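Local coordinates for protein beta-mannosidase (Trichoderma harzianum, PDB 4CVU) that probably hydrolyses terminal beta-linked mannose residues from the non-reducing ends of mannosides and manno-oligosaccharides, as a fungal member of glycoside hydrolase family 2, at residues G126-Q131 / W135-S140. Residues are numbered along the deposited sequence; the frame is centred on the assembly and turned at random.
Sequences GTPDNQ and WFYDVS. With NA (sodium ion), chain B; MAN (alpha-D-mannopyranose), chain C; MAN (alpha-D-mannopyranose), chain D.
P128 lies with its CB over the five-membered ring of W135, 3.6 Å from the centroid and 12° off the ring normal, a close CH-pi contact. Its CD meets Y137 OH at 3.2 Å, and two residues earlier G126 CA sits over the face of the Y137 ring, 3.7 Å from CE1. Having CG anti to the carbonyl carbon (chi1 -60°) lays the W135 indole against P128 and brings NE1 to N130. There W135 NE1 donates to the carbonyl O of N130 (3.2 Å, N-H...O 156°), while a water accepts from N130 N and, weakly, from W135 NE1. An alanine in place of W135 would probably leave P128 without its aromatic floor and N130 O without this donor. Around D129 the packing is looser: its OD1 passes the indole 3.7 Å from W135 CH2, and its OD2 binds a sodium ion (2.6 Å) and accepts from O4 of a glycan mannose. T127 points away from 135-140, and its CG2 lies by another glycan mannose. The contact joins the two sheets of the galactose-binding-like beta-sandwich: 126-131 leaves edge strand 123-126 of one, next to 116-120, whereas 135-138 forms the edge of the other, paired with 103-109.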
loop_
_atom_site.group_PDB
_atom_site.type_symbol
_atom_site.label_atom_id
_atom_site.label_comp_id
_atom_site.label_asym_id
_atom_site.label_seq_id
_atom_site.Cartn_x
_atom_site.Cartn_y
_atom_site.Cartn_z
ATOM N N GLY A 126 -30.723 5.147 30.037
ATOM C CA GLY A 126 -31.098 5.910 28.845
ATOM C C GLY A 126 -30.898 5.186 27.531
ATOM O O GLY A 126 -30.069 4.298 27.442
ATOM N N THR A 127 -31.676 5.567 26.519
ATOM C CA THR A 127 -31.572 4.960 25.192
ATOM C C THR A 127 -31.549 6.022 24.088
ATOM O O THR A 127 -32.514 6.133 23.320
ATOM C CB THR A 127 -32.700 3.932 24.911
ATOM O OG1 THR A 127 -33.981 4.537 25.079
ATOM C CG2 THR A 127 -32.575 2.739 25.824
ATOM N N PRO A 128 -30.431 6.794 24.009
ATOM C CA PRO A 128 -30.261 7.882 23.038
ATOM C C PRO A 128 -30.442 7.433 21.586
ATOM O O PRO A 128 -30.033 6.321 21.214
ATOM C CB PRO A 128 -28.818 8.371 23.261
ATOM C CG PRO A 128 -28.241 7.593 24.386
ATOM C CD PRO A 128 -29.292 6.675 24.938
ATOM N N ASP A 129 -31.044 8.285 20.767
ATOM C CA ASP A 129 -31.206 7.976 19.344
ATOM C C ASP A 129 -31.045 9.181 18.422
ATOM O O ASP A 129 -31.793 9.346 17.469
ATOM C CB ASP A 129 -32.561 7.326 19.117
ATOM C CG ASP A 129 -33.723 8.233 19.511
ATOM O OD1 ASP A 129 -33.503 9.289 20.152
ATOM O OD2 ASP A 129 -34.854 7.873 19.146
ATOM N N ASN A 130 -30.063 10.022 18.722
ATOM C CA ASN A 130 -29.771 11.189 17.887
ATOM C C ASN A 130 -28.327 11.591 18.019
ATOM O O ASN A 130 -27.877 12.031 19.076
ATOM C CB ASN A 130 -30.691 12.376 18.241
ATOM C CG ASN A 130 -30.705 13.455 17.155
ATOM O OD1 ASN A 130 -29.660 13.822 16.600
ATOM N ND2 ASN A 130 -31.878 13.993 16.870
ATOM N N GLN A 131 -27.591 11.455 16.926
ATOM C CA GLN A 131 -26.203 11.871 16.885
ATOM C C GLN A 131 -26.025 13.338 17.258
ATOM O O GLN A 131 -25.019 13.701 17.823
ATOM C CB GLN A 131 -25.645 11.658 15.462
ATOM C CG GLN A 131 -24.185 11.995 15.314
ATOM C CD GLN A 131 -23.580 11.687 13.928
ATOM O OE1 GLN A 131 -24.217 11.171 13.002
ATOM N NE2 GLN A 131 -22.349 12.077 13.786
ATOM N N TRP A 135 -27.192 14.643 25.479
ATOM C CA TRP A 135 -28.040 13.828 26.336
ATOM C C TRP A 135 -27.536 13.921 27.766
ATOM O O TRP A 135 -26.331 13.961 27.995
ATOM C CB TRP A 135 -28.029 12.363 25.864
ATOM C CG TRP A 135 -28.529 12.142 24.443
ATOM C CD1 TRP A 135 -27.756 11.912 23.325
ATOM C CD2 TRP A 135 -29.893 12.095 23.992
ATOM N NE1 TRP A 135 -28.558 11.735 22.223
ATOM C CE2 TRP A 135 -29.870 11.845 22.604
ATOM C CE3 TRP A 135 -31.133 12.218 24.629
ATOM C CZ2 TRP A 135 -31.037 11.744 21.844
ATOM C CZ3 TRP A 135 -32.284 12.107 23.864
ATOM C CH2 TRP A 135 -32.229 11.874 22.492
ATOM N N PHE A 136 -28.466 13.948 28.724
ATOM C CA PHE A 136 -28.123 13.934 30.148
ATOM C C PHE A 136 -29.101 13.072 30.964
ATOM O O PHE A 136 -30.298 13.079 30.729
ATOM C CB PHE A 136 -28.084 15.344 30.711
ATOM C CG PHE A 136 -29.244 16.194 30.282
ATOM C CD1 PHE A 136 -29.198 16.886 29.088
ATOM C CD2 PHE A 136 -30.374 16.281 31.058
ATOM C CE1 PHE A 136 -30.252 17.663 28.680
ATOM C CE2 PHE A 136 -31.441 17.052 30.654
ATOM C CZ PHE A 136 -31.374 17.743 29.455
ATOM N N TYR A 137 -28.547 12.311 31.905
ATOM C CA TYR A 137 -29.290 11.308 32.647
ATOM C C TYR A 137 -28.929 11.381 34.121
ATOM O O TYR A 137 -27.765 11.462 34.480
ATOM C CB TYR A 137 -28.985 9.912 32.103
ATOM C CG TYR A 137 -29.265 9.749 30.620
ATOM C CD1 TYR A 137 -30.570 9.735 30.149
ATOM C CD2 TYR A 137 -28.225 9.601 29.693
ATOM C CE1 TYR A 137 -30.857 9.596 28.807
ATOM C CE2 TYR A 137 -28.497 9.447 28.341
ATOM C CZ TYR A 137 -29.811 9.461 27.897
ATOM O OH TYR A 137 -30.101 9.319 26.565
ATOM N N ASP A 138 -29.952 11.375 34.972
ATOM C CA ASP A 138 -29.761 11.399 36.421
ATOM C C ASP A 138 -29.520 9.970 36.905
ATOM O O ASP A 138 -30.428 9.151 36.879
ATOM C CB ASP A 138 -30.992 12.016 37.097
ATOM C CG ASP A 138 -30.757 12.350 38.577
ATOM O OD1 ASP A 138 -29.924 11.684 39.247
ATOM O OD2 ASP A 138 -31.430 13.297 39.062
ATOM N N VAL A 139 -28.300 9.680 37.343
ATOM C CA VAL A 139 -27.940 8.327 37.809
ATOM C C VAL A 139 -27.808 8.220 39.337
ATOM O O VAL A 139 -27.203 7.263 39.849
ATOM C CB VAL A 139 -26.642 7.779 37.143
ATOM C CG1 VAL A 139 -26.820 7.682 35.635
ATOM C CG2 VAL A 139 -25.427 8.632 37.493
ATOM N N SER A 140 -28.401 9.167 40.059
ATOM C CA SER A 140 -28.249 9.204 41.513
ATOM C C SER A 140 -28.658 7.896 42.177
ATOM O O SER A 140 -27.948 7.390 43.052
ATOM C CB SER A 140 -29.048 10.369 42.101
ATOM O OG SER A 140 -28.427 11.598 41.773
HETATM NA NA NA B . -37.143 8.973 19.702
HETATM C C1 MAN C . -39.092 3.548 17.627
HETATM C C2 MAN C . -38.987 4.454 16.403
HETATM C C3 MAN C . -37.544 4.937 16.236
HETATM C C4 MAN C . -37.037 5.573 17.536
HETATM C C5 MAN C . -37.194 4.573 18.688
HETATM C C6 MAN C . -36.770 5.137 20.044
HETATM O O2 MAN C . -39.838 5.578 16.542
HETATM O O3 MAN C . -37.503 5.863 15.185
HETATM O O4 MAN C . -35.695 5.964 17.407
HETATM O O5 MAN C . -38.549 4.175 18.776
HETATM O O6 MAN C . -36.655 4.110 21.005
HETATM C C1 MAN D . -35.813 0.283 30.713
HETATM C C2 MAN D . -36.512 0.302 32.073
HETATM C C3 MAN D . -37.265 1.609 32.229
HETATM C C4 MAN D . -36.275 2.761 32.052
HETATM C C5 MAN D . -35.549 2.641 30.711
HETATM C C6 MAN D . -34.515 3.748 30.527
HETATM O O2 MAN D . -35.530 0.250 33.087
HETATM O O3 MAN D . -37.858 1.690 33.505
HETATM O O4 MAN D . -36.955 3.990 32.061
HETATM O O5 MAN D . -34.922 1.387 30.599
HETATM O O6 MAN D . -34.051 3.625 29.205
HETATM O O HOH W 1 -27.708 9.319 20.171
HETATM O O HOH W 2 -36.180 8.281 21.510
#